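Local coordinates for protein L-asparaginase I (Vibrio cholerae, PDB 2OCD) that probably hydrolyses L-asparagine to L-aspartate and ammonium, working as a homotetramer, at residues L101-E106 against L307-Y312; G109-V114 against P143-T148; R157-R162 against R332-L337; Q211-I216 against A237-T242. All coordinates share one frame; numbering follows the deposited sequence.

How the contacts relate
Contacts 1 and 3 join the two halves of the chain, and contacts 2 and 4 are parallel strand pairs, one in each half. Contact 1 touches all the others: Phe105 packs on Val147 of contact 2, Leu307 rests on Ile213 and Ile239 of contact 4 and His311 on Ile213, and Lys309 makes a salt bridge to Glu334 of contact 3. Contacts 2 and 3 meet through the Glu146-Arg157 salt bridge, whereas the centres of contacts 2 and 4 are 29 Å apart. Contact 2 comes near the predicted substrate site, the side chain of Val114 being about 8 Å from that of Thr91; the other three contacts lie away from the predicted sites.

Contact 1. Residues L101-E106 against L307-Y312; sequences LSFMFE and LAKLHY
Phe103 leans its ring on Lys309, whose aliphatic chain runs across one face. Lys309 CB stands 3.9 Å from the centroid of the Phe103 ring, 19° off the ring normal, a CH-pi contact, and Lys309 CG continues the cover at 3.7 Å from Phe103 CE1. Ala308 adds its methyl at an oblique angle, CB being 3.9 Å from Phe103 CD2. Nearer the backbone, Phe103 CB meets Tyr312 CB at 3.6 Å, and the tyrosine ring lies with one face over the carbonyl oxygen Phe103 O, offset toward its rim.

The lysine torsions explain the cover: CG is anti to the backbone N (chi1 -171°) and the rest of the chain is fully extended, which carries NZ past the ring to a salt bridge with Glu334 and a hydrogen bond to the carbonyl of Gln329. On the other side of the Phe103 ring sits Ser102 OG, itself bonded to Asn159. Within helix 303-315, Leu307 O accepts from both His311 N and His311 ND1, the imidazole bond being 2.7 Å long.

Helix 94-104 of the N-terminal half is thus joined to helix 303-315 of the C-terminal half. Between these two segments the contact is apolar and CH-pi in character, with the lysine charge delivered beyond the aromatic ring to its polar partners.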
# COMPACT_ATOMS: atom_id res chain seq x y z
N LEU B 101 -13.02 -7.31 -27.92
CA LEU B 101 -13.89 -6.24 -28.37
C LEU B 101 -13.12 -4.96 -28.67
O LEU B 101 -13.57 -4.18 -29.53
CB LEU B 101 -15.00 -5.93 -27.36
CG LEU B 101 -15.98 -7.10 -27.10
CD1 LEU B 101 -16.87 -6.84 -25.88
CD2 LEU B 101 -16.84 -7.44 -28.37
N SER B 102 -12.01 -4.70 -27.95
CA SER B 102 -11.26 -3.48 -28.19
C SER B 102 -10.78 -3.48 -29.64
O SER B 102 -10.90 -2.45 -30.31
CB SER B 102 -10.10 -3.29 -27.24
OG SER B 102 -9.00 -4.10 -27.56
N PHE B 103 -10.30 -4.63 -30.13
CA PHE B 103 -9.84 -4.70 -31.54
C PHE B 103 -10.97 -4.78 -32.57
O PHE B 103 -10.88 -4.14 -33.63
CB PHE B 103 -8.83 -5.81 -31.73
CG PHE B 103 -7.66 -5.61 -30.89
CD1 PHE B 103 -6.77 -4.60 -31.19
CD2 PHE B 103 -7.51 -6.34 -29.71
CE1 PHE B 103 -5.70 -4.35 -30.41
CE2 PHE B 103 -6.43 -6.10 -28.89
CZ PHE B 103 -5.51 -5.08 -29.23
N MSE B 104 -12.04 -5.50 -32.22
CA MSE B 104 -13.17 -5.64 -33.09
C MSE B 104 -13.87 -4.35 -33.42
O MSE B 104 -14.41 -4.22 -34.51
CB MSE B 104 -14.19 -6.59 -32.47
CG MSE B 104 -13.71 -8.03 -32.53
SE MSE B 104 -14.86 -9.30 -31.62
CE MSE B 104 -16.26 -9.35 -32.98
N PHE B 105 -13.90 -3.42 -32.46
CA PHE B 105 -14.55 -2.15 -32.68
C PHE B 105 -13.54 -1.19 -33.26
O PHE B 105 -12.45 -1.03 -32.76
CB PHE B 105 -15.11 -1.52 -31.40
CG PHE B 105 -16.21 -2.30 -30.75
CD1 PHE B 105 -17.19 -2.94 -31.49
CD2 PHE B 105 -16.31 -2.34 -29.37
CE1 PHE B 105 -18.18 -3.64 -30.87
CE2 PHE B 105 -17.31 -3.02 -28.76
CZ PHE B 105 -18.24 -3.68 -29.51
N GLU B 106 -13.98 -0.49 -34.28
CA GLU B 106 -13.15 0.42 -35.01
C GLU B 106 -13.85 1.79 -35.03
O GLU B 106 -15.02 1.90 -35.40
CB GLU B 106 -12.94 -0.18 -36.39
CG GLU B 106 -12.73 0.78 -37.51
CD GLU B 106 -11.84 0.15 -38.59
OE1 GLU B 106 -10.62 -0.04 -38.29
OE2 GLU B 106 -12.35 -0.16 -39.71
N LEU B 307 -3.74 -12.47 -27.50
CA LEU B 307 -4.56 -13.50 -28.09
C LEU B 307 -5.65 -12.82 -28.85
O LEU B 307 -5.98 -13.23 -29.99
CB LEU B 307 -5.11 -14.43 -27.02
CG LEU B 307 -4.10 -15.58 -26.99
CD1 LEU B 307 -3.76 -16.15 -25.58
CD2 LEU B 307 -4.59 -16.64 -27.99
N ALA B 308 -6.13 -11.72 -28.25
CA ALA B 308 -7.13 -10.91 -28.88
C ALA B 308 -6.71 -10.32 -30.21
O ALA B 308 -7.53 -10.32 -31.15
CB ALA B 308 -7.50 -9.82 -27.98
N LYS B 309 -5.48 -9.76 -30.26
CA LYS B 309 -5.04 -8.88 -31.34
C LYS B 309 -4.72 -9.78 -32.49
O LYS B 309 -5.07 -9.49 -33.65
CB LYS B 309 -3.84 -8.03 -30.91
CG LYS B 309 -3.41 -6.88 -31.88
CD LYS B 309 -2.19 -6.11 -31.36
CE LYS B 309 -1.71 -4.93 -32.23
NZ LYS B 309 -0.44 -4.24 -31.65
N LEU B 310 -4.10 -10.92 -32.18
CA LEU B 310 -3.87 -11.96 -33.18
C LEU B 310 -5.19 -12.47 -33.80
O LEU B 310 -5.26 -12.69 -35.03
CB LEU B 310 -3.04 -13.12 -32.60
CG LEU B 310 -1.50 -12.98 -32.54
CD1 LEU B 310 -0.86 -13.98 -31.57
CD2 LEU B 310 -0.78 -13.08 -33.92
N HIS B 311 -6.25 -12.62 -33.00
CA HIS B 311 -7.51 -13.14 -33.51
C HIS B 311 -8.19 -12.09 -34.40
O HIS B 311 -8.90 -12.40 -35.36
CB HIS B 311 -8.49 -13.49 -32.38
CG HIS B 311 -8.39 -14.89 -31.83
ND1 HIS B 311 -7.48 -15.26 -30.86
CD2 HIS B 311 -9.20 -15.98 -32.01
CE1 HIS B 311 -7.68 -16.53 -30.53
NE2 HIS B 311 -8.71 -16.99 -31.21
N TYR B 312 -8.03 -10.84 -34.02
CA TYR B 312 -8.49 -9.72 -34.84
C TYR B 312 -7.83 -9.80 -36.19
O TYR B 312 -8.53 -9.99 -37.18
CB TYR B 312 -8.18 -8.39 -34.18
CG TYR B 312 -8.25 -7.22 -35.10
CD1 TYR B 312 -9.41 -6.91 -35.76
CD2 TYR B 312 -7.17 -6.39 -35.29
CE1 TYR B 312 -9.50 -5.83 -36.63
CE2 TYR B 312 -7.24 -5.29 -36.16
CZ TYR B 312 -8.42 -5.02 -36.82
OH TYR B 312 -8.52 -3.93 -37.67

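Contact 2. Residues G109-V114 against P143-T148; sequences GKPVIV and PINEVT
Pro111 and Pro143 lie side by side and point the same way, Pro111 CG coming to 3.2 Å from Pro143 CB, a tight and perhaps too short approach for two carbons. Further along, Val112 and Val147 form a looser apolar pair on one face of the sheet, with 4.3 Å between Val112 CB and Val147 CG2. The opposite face carries Ile113 and Thr148. There the isoleucine meets the threonine hydroxyl, CG1 lying 3.5 Å from Thr148 OG1; with chi1 at 58° that oxygen stands between the threonine's own N and carbonyl carbon, turned toward Ile113 and the carbonyl of Val112. Ile113 also packs on Ala135, Val138 and Ala139 of helix 127-141.

That helix is the connection of a left-handed beta-alpha-beta crossover, an unusual feature of this asparaginase fold; strands 112-115 and 147-151 flank it and are parallel neighbours in the large sheet of the N-terminal domain. Val112 N donates to Glu146 O, Val112 O accepts from Thr148 N at 2.7 Å, and Val114 N reaches Thr148 O, all three bonds being nearly straight. Before the strands begin, Pro111 CA makes a CA-H...O contact of 3.3 Å with Ile144 O, beside the inverse gamma turn centred on Asn145.

At the polar margin the Asn145 side chain lies against the backbone of Gly109 and Lys110. Glu146 turns its carboxylate to a salt bridge with Arg157, while Lys110 sends NZ to the carbonyl of Tyr82 and makes a cation-pi contact with Tyr79.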
# COMPACT_ATOMS: atom_id res chain seq x y z
N GLY B 109 -17.02 5.62 -30.85
CA GLY B 109 -17.34 6.97 -30.34
C GLY B 109 -18.32 6.95 -29.16
O GLY B 109 -19.02 7.93 -28.93
N LYS B 110 -18.35 5.84 -28.41
CA LYS B 110 -19.28 5.63 -27.31
C LYS B 110 -18.67 4.68 -26.27
O LYS B 110 -17.98 3.73 -26.63
CB LYS B 110 -20.65 5.10 -27.83
CG LYS B 110 -21.52 6.15 -28.66
CD LYS B 110 -22.92 5.64 -29.03
CE LYS B 110 -23.56 6.47 -30.10
NZ LYS B 110 -25.01 6.71 -29.85
N PRO B 111 -18.88 4.95 -24.97
CA PRO B 111 -18.29 4.08 -23.94
C PRO B 111 -18.84 2.70 -23.96
O PRO B 111 -20.04 2.56 -24.13
CB PRO B 111 -18.72 4.73 -22.62
CG PRO B 111 -19.07 6.09 -22.97
CD PRO B 111 -19.64 6.04 -24.37
N VAL B 112 -17.96 1.71 -23.83
CA VAL B 112 -18.33 0.31 -23.61
C VAL B 112 -17.55 -0.16 -22.40
O VAL B 112 -16.34 -0.21 -22.41
CB VAL B 112 -18.03 -0.58 -24.82
CG1 VAL B 112 -18.72 -1.90 -24.65
CG2 VAL B 112 -18.48 0.07 -26.08
N ILE B 113 -18.29 -0.46 -21.34
CA ILE B 113 -17.78 -0.84 -20.06
C ILE B 113 -18.26 -2.25 -19.75
O ILE B 113 -19.46 -2.50 -19.59
CB ILE B 113 -18.32 0.07 -18.96
CG1 ILE B 113 -18.09 1.55 -19.29
CG2 ILE B 113 -17.62 -0.21 -17.67
CD1 ILE B 113 -18.40 2.49 -18.05
N VAL B 114 -17.31 -3.17 -19.66
CA VAL B 114 -17.56 -4.55 -19.22
C VAL B 114 -17.43 -4.62 -17.69
O VAL B 114 -16.46 -4.13 -17.11
CB VAL B 114 -16.54 -5.51 -19.86
CG1 VAL B 114 -16.79 -6.97 -19.44
CG2 VAL B 114 -16.55 -5.31 -21.38
N PRO B 143 -17.97 9.71 -20.09
CA PRO B 143 -17.82 8.72 -21.16
C PRO B 143 -16.42 8.67 -21.70
O PRO B 143 -15.87 9.70 -22.14
CB PRO B 143 -18.82 9.20 -22.23
CG PRO B 143 -19.03 10.63 -21.99
CD PRO B 143 -18.79 10.86 -20.51
N ILE B 144 -15.81 7.50 -21.66
CA ILE B 144 -14.53 7.27 -22.29
C ILE B 144 -14.80 6.38 -23.47
O ILE B 144 -15.31 5.30 -23.26
CB ILE B 144 -13.55 6.52 -21.37
CG1 ILE B 144 -13.51 7.14 -19.96
CG2 ILE B 144 -12.15 6.40 -22.04
CD1 ILE B 144 -13.39 8.57 -19.96
N ASN B 145 -14.42 6.78 -24.67
CA ASN B 145 -14.86 6.09 -25.90
C ASN B 145 -13.93 4.95 -26.27
O ASN B 145 -13.33 4.96 -27.34
CB ASN B 145 -15.00 7.05 -27.10
CG ASN B 145 -16.00 8.19 -26.86
OD1 ASN B 145 -15.79 9.32 -27.31
ND2 ASN B 145 -17.10 7.90 -26.16
N GLU B 146 -13.83 3.99 -25.37
CA GLU B 146 -13.03 2.81 -25.54
C GLU B 146 -13.76 1.67 -24.85
O GLU B 146 -14.75 1.88 -24.12
CB GLU B 146 -11.64 2.90 -24.90
CG GLU B 146 -10.91 4.23 -24.72
CD GLU B 146 -9.43 4.01 -24.19
OE1 GLU B 146 -8.97 2.84 -24.15
OE2 GLU B 146 -8.71 5.01 -23.83
N VAL B 147 -13.24 0.47 -25.08
CA VAL B 147 -13.66 -0.71 -24.32
C VAL B 147 -12.92 -0.73 -22.97
O VAL B 147 -11.71 -0.87 -22.90
CB VAL B 147 -13.46 -2.01 -25.11
CG1 VAL B 147 -13.94 -3.17 -24.31
CG2 VAL B 147 -14.28 -1.96 -26.38
N THR B 148 -13.67 -0.56 -21.89
CA THR B 148 -13.08 -0.50 -20.55
C THR B 148 -13.66 -1.58 -19.63
O THR B 148 -14.62 -2.30 -20.01
CB THR B 148 -13.29 0.91 -19.94
OG1 THR B 148 -14.69 1.21 -19.87
CG2 THR B 148 -12.54 2.00 -20.81

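Contact 3. Residues R157-R162 against R332-L337; sequences RGNRSR and RGEMTL
Arg157 and Arg160 converge on one carbonyl, Gly333 O, from two different directions. Arg157 ends strand 154-157 and Arg160 follows in the short 3-10 turn at 158-160; both meet the irregular C-terminal tail of the chain beyond helix 320-327.

The Arg157 chain bends at chi3 (-70°), and its guanidinium presents an edge: NH1 donates to Gly333 O at 3.0 Å, with the acceptor somewhat tilted from the guanidinium plane. Arg160, bent at chi2 and chi3, comes in differently. Its NE makes a weak bond of 2.8 Å to the same oxygen, while the guanidinium lies flat over the Glu334-Met335 peptide, with Met335 N 3.4 Å above its plane and over its centre. Arg157 has Glu146 as a second partner, and Arg160 has a long, weak ion pair with Asp300.

Between the arginines and helix 94-104, the Asn159 side chain crosses that of Glu334, amide and carboxylate planes turned 74° apart. Asn159 ND2, shared with Ser102, gives a straight bond of 3.1 Å to Arg332 O, which lies in the amide plane although the donor stands well above the carbonyl plane. Glu334 bends back on its own segment, where OE1 accepts from Arg332 N on its syn lone pair at 2.6 Å, leaving OE2 to Lys309. A single water bridges the two backbones, donating to Asn159 O at 2.6 Å and to Glu334 O at 2.7 Å.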
# COMPACT_ATOMS: atom_id res chain seq x y z
N ARG B 157 -8.36 0.20 -18.89
CA ARG B 157 -8.43 -0.09 -20.33
C ARG B 157 -8.68 -1.58 -20.52
O ARG B 157 -7.99 -2.39 -19.94
CB ARG B 157 -7.15 0.35 -21.04
CG ARG B 157 -7.18 0.11 -22.54
CD ARG B 157 -6.09 0.91 -23.31
NE ARG B 157 -6.40 2.33 -23.31
CZ ARG B 157 -5.52 3.31 -23.33
NH1 ARG B 157 -4.24 3.07 -23.38
NH2 ARG B 157 -5.95 4.56 -23.30
N GLY B 158 -9.68 -1.94 -21.31
CA GLY B 158 -10.09 -3.31 -21.48
C GLY B 158 -8.97 -4.21 -21.88
O GLY B 158 -8.71 -5.24 -21.25
N ASN B 159 -8.24 -3.81 -22.92
CA ASN B 159 -7.11 -4.61 -23.40
C ASN B 159 -5.82 -4.42 -22.61
O ASN B 159 -4.80 -5.01 -22.97
CB ASN B 159 -6.89 -4.37 -24.88
CG ASN B 159 -6.47 -2.95 -25.20
OD1 ASN B 159 -5.96 -2.23 -24.36
ND2 ASN B 159 -6.68 -2.55 -26.45
N ARG B 160 -5.84 -3.66 -21.52
CA ARG B 160 -4.69 -3.68 -20.57
C ARG B 160 -4.93 -4.52 -19.29
O ARG B 160 -4.07 -4.55 -18.38
CB ARG B 160 -4.32 -2.28 -20.13
CG ARG B 160 -3.95 -1.41 -21.27
CD ARG B 160 -2.60 -1.78 -21.78
NE ARG B 160 -1.90 -0.60 -22.27
CZ ARG B 160 -0.58 -0.51 -22.31
NH1 ARG B 160 0.17 -1.53 -21.88
NH2 ARG B 160 -0.03 0.60 -22.77
N SER B 161 -6.04 -5.26 -19.27
CA SER B 161 -6.52 -5.86 -18.04
C SER B 161 -6.26 -7.32 -17.91
O SER B 161 -6.19 -8.03 -18.89
CB SER B 161 -8.03 -5.58 -17.88
OG SER B 161 -8.19 -4.22 -17.45
N ARG B 162 -6.14 -7.77 -16.69
CA ARG B 162 -6.28 -9.18 -16.43
C ARG B 162 -6.70 -9.50 -15.02
O ARG B 162 -6.56 -8.70 -14.12
CB ARG B 162 -5.03 -9.94 -16.81
CG ARG B 162 -3.70 -9.33 -16.40
CD ARG B 162 -2.63 -9.53 -17.50
NE ARG B 162 -1.66 -10.59 -17.20
CZ ARG B 162 -1.87 -11.91 -17.20
NH1 ARG B 162 -3.08 -12.46 -17.45
NH2 ARG B 162 -0.85 -12.71 -16.91
N ARG B 332 -5.01 0.19 -30.29
CA ARG B 332 -6.05 0.60 -29.35
C ARG B 332 -5.54 0.80 -27.93
O ARG B 332 -6.25 0.52 -26.95
CB ARG B 332 -7.22 -0.38 -29.30
CG ARG B 332 -7.82 -0.81 -30.63
CD ARG B 332 -8.89 0.12 -31.23
NE ARG B 332 -9.51 -0.59 -32.35
CZ ARG B 332 -8.97 -0.69 -33.57
NH1 ARG B 332 -7.82 -0.08 -33.85
NH2 ARG B 332 -9.57 -1.41 -34.51
N GLY B 333 -4.31 1.33 -27.85
CA GLY B 333 -3.69 1.68 -26.56
C GLY B 333 -3.28 0.45 -25.74
O GLY B 333 -3.01 0.59 -24.55
N GLU B 334 -3.23 -0.72 -26.37
CA GLU B 334 -2.94 -2.03 -25.69
C GLU B 334 -1.49 -2.22 -25.26
O GLU B 334 -1.15 -3.20 -24.55
CB GLU B 334 -3.29 -3.23 -26.59
CG GLU B 334 -2.42 -3.40 -27.83
CD GLU B 334 -2.86 -2.56 -29.08
OE1 GLU B 334 -3.80 -1.73 -29.01
OE2 GLU B 334 -2.23 -2.73 -30.16
N MSE B 335 -0.63 -1.31 -25.71
CA MSE B 335 0.77 -1.44 -25.47
C MSE B 335 1.43 -0.14 -25.79
O MSE B 335 0.87 0.70 -26.45
CB MSE B 335 1.38 -2.53 -26.36
CG MSE B 335 1.53 -2.10 -27.77
SE MSE B 335 2.01 -3.53 -29.00
CE MSE B 335 2.09 -2.45 -30.60
N THR B 336 2.67 -0.01 -25.37
CA THR B 336 3.46 1.16 -25.61
C THR B 336 4.81 0.75 -26.24
O THR B 336 5.45 -0.21 -25.80
CB THR B 336 3.60 1.95 -24.31
OG1 THR B 336 4.25 3.17 -24.57
CG2 THR B 336 4.43 1.19 -23.27
N LEU B 337 5.13 1.48 -27.32
CA LEU B 337 6.40 1.51 -28.10
C LEU B 337 6.20 1.10 -29.59
O LEU B 337 5.69 1.90 -30.40
CB LEU B 337 7.60 0.83 -27.42
CG LEU B 337 8.37 1.76 -26.46
CD1 LEU B 337 9.41 2.67 -27.21
CD2 LEU B 337 7.43 2.64 -25.59
OXT LEU B 337 6.49 -0.02 -30.09
O HOH W 1 -2.22 -5.20 -23.04

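Contact 4. Residues Q211-I216 against A237-T242; sequences QPIGVI and AMILLT
Ile216 and Leu240 run side by side, and this is the dense part of the contact, with Ile216 CD1 3.6 Å from Leu240 CD1. The same CD1 also faces the selenium of Met238, a selenomethionine, but that approach is too short to be taken literally, and the outer torsion of Met238 is doubtful. As modelled, the chain is bent at chi2 (77°) and turns CE back toward the other strand; Gly214 has no side chain on this face, and CE appears to lie over it.

Packing is looser on the opposite face, where Ile213, Val215, Ala237 and Ile239 project. Ile213 CG1 stays 4.1 Å from Ala237 CB, and the closest side-chain approach on this side is Val215 CG1 to Leu241 CD1 at 3.9 Å. At the start of the pairing, Pro212 centres an inverse gamma turn and is partly exposed, as is Gln211, whose amide turns to Asn236 and Ser315. Leu241, at the far end, is also partly exposed.

Four backbone hydrogen bonds join the parallel strands, from Gly214 N to Ala237 O at 2.7 Å through to Leu241 N to Ile216 O, also 2.7 Å and nearly straight at 174°.

The two strands flank helix 224-231 in a beta-alpha-beta unit of the parallel sheet of the C-terminal domain. That helix covers the Ile216-Met238 face, helix 303-315 lies on Ile213, Ala237 and Ile239, strand 267-272 pairs with the other edge of 237-242, and Tyr219 of a neighbouring subunit hydrogen-bonds to Ile213 O.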
# COMPACT_ATOMS: atom_id res chain seq x y z
N GLN B 211 -8.84 -19.09 -34.00
CA GLN B 211 -7.58 -19.27 -34.67
C GLN B 211 -6.78 -20.22 -33.84
O GLN B 211 -6.79 -20.12 -32.61
CB GLN B 211 -6.81 -17.96 -34.78
CG GLN B 211 -7.54 -16.86 -35.52
CD GLN B 211 -7.66 -17.13 -37.02
OE1 GLN B 211 -6.81 -17.82 -37.62
NE2 GLN B 211 -8.74 -16.61 -37.63
N PRO B 212 -6.07 -21.15 -34.50
CA PRO B 212 -5.23 -22.11 -33.82
C PRO B 212 -3.93 -21.44 -33.38
O PRO B 212 -2.93 -21.55 -34.05
CB PRO B 212 -5.01 -23.19 -34.89
CG PRO B 212 -5.06 -22.42 -36.19
CD PRO B 212 -6.06 -21.35 -35.97
N ILE B 213 -3.99 -20.76 -32.24
CA ILE B 213 -2.86 -20.03 -31.70
C ILE B 213 -2.23 -20.90 -30.64
O ILE B 213 -2.90 -21.29 -29.70
CB ILE B 213 -3.34 -18.70 -31.09
CG1 ILE B 213 -3.96 -17.81 -32.19
CG2 ILE B 213 -2.20 -17.94 -30.40
CD1 ILE B 213 -4.77 -16.64 -31.65
N GLY B 214 -0.95 -21.20 -30.80
CA GLY B 214 -0.18 -21.89 -29.76
C GLY B 214 0.37 -20.92 -28.74
O GLY B 214 0.60 -19.76 -29.06
N VAL B 215 0.55 -21.37 -27.51
CA VAL B 215 1.12 -20.53 -26.46
C VAL B 215 2.20 -21.28 -25.66
O VAL B 215 1.86 -22.20 -24.94
CB VAL B 215 0.02 -20.11 -25.50
CG1 VAL B 215 0.56 -19.16 -24.42
CG2 VAL B 215 -1.11 -19.49 -26.27
N ILE B 216 3.48 -20.89 -25.77
CA ILE B 216 4.57 -21.60 -25.07
C ILE B 216 5.14 -20.77 -23.92
O ILE B 216 5.46 -19.58 -24.09
CB ILE B 216 5.80 -21.90 -25.99
CG1 ILE B 216 5.42 -22.55 -27.30
CG2 ILE B 216 6.79 -22.87 -25.33
CD1 ILE B 216 6.62 -22.54 -28.31
N ALA B 237 -0.45 -19.13 -35.42
CA ALA B 237 0.24 -18.14 -34.57
C ALA B 237 0.68 -18.78 -33.26
O ALA B 237 0.22 -19.86 -32.89
CB ALA B 237 -0.62 -16.89 -34.31
N MSE B 238 1.58 -18.07 -32.57
CA MSE B 238 2.38 -18.62 -31.50
C MSE B 238 2.84 -17.50 -30.57
O MSE B 238 3.64 -16.63 -30.94
CB MSE B 238 3.59 -19.30 -32.15
CG MSE B 238 4.84 -19.54 -31.27
SE MSE B 238 4.59 -21.05 -30.11
CE MSE B 238 3.29 -22.10 -31.19
N ILE B 239 2.36 -17.53 -29.35
CA ILE B 239 2.81 -16.61 -28.31
C ILE B 239 3.89 -17.29 -27.44
O ILE B 239 3.71 -18.34 -26.88
CB ILE B 239 1.63 -16.12 -27.42
CG1 ILE B 239 0.58 -15.43 -28.29
CG2 ILE B 239 2.10 -15.15 -26.33
CD1 ILE B 239 -0.70 -15.09 -27.51
N LEU B 240 5.02 -16.61 -27.33
CA LEU B 240 6.17 -17.11 -26.62
C LEU B 240 6.31 -16.34 -25.34
O LEU B 240 6.60 -15.17 -25.43
CB LEU B 240 7.36 -16.85 -27.48
CG LEU B 240 8.43 -17.88 -27.59
CD1 LEU B 240 7.84 -19.18 -28.13
CD2 LEU B 240 9.44 -17.19 -28.55
N LEU B 241 6.07 -16.97 -24.18
CA LEU B 241 6.19 -16.30 -22.89
C LEU B 241 7.63 -16.56 -22.42
O LEU B 241 8.02 -17.69 -22.07
CB LEU B 241 5.12 -16.80 -21.89
CG LEU B 241 3.64 -16.92 -22.34
CD1 LEU B 241 2.76 -17.89 -21.49
CD2 LEU B 241 2.94 -15.55 -22.44
N THR B 242 8.45 -15.51 -22.44
CA THR B 242 9.87 -15.65 -22.16
C THR B 242 10.21 -15.01 -20.81
O THR B 242 9.32 -14.41 -20.17
CB THR B 242 10.72 -15.02 -23.26
OG1 THR B 242 10.45 -13.62 -23.32
CG2 THR B 242 10.44 -15.68 -24.66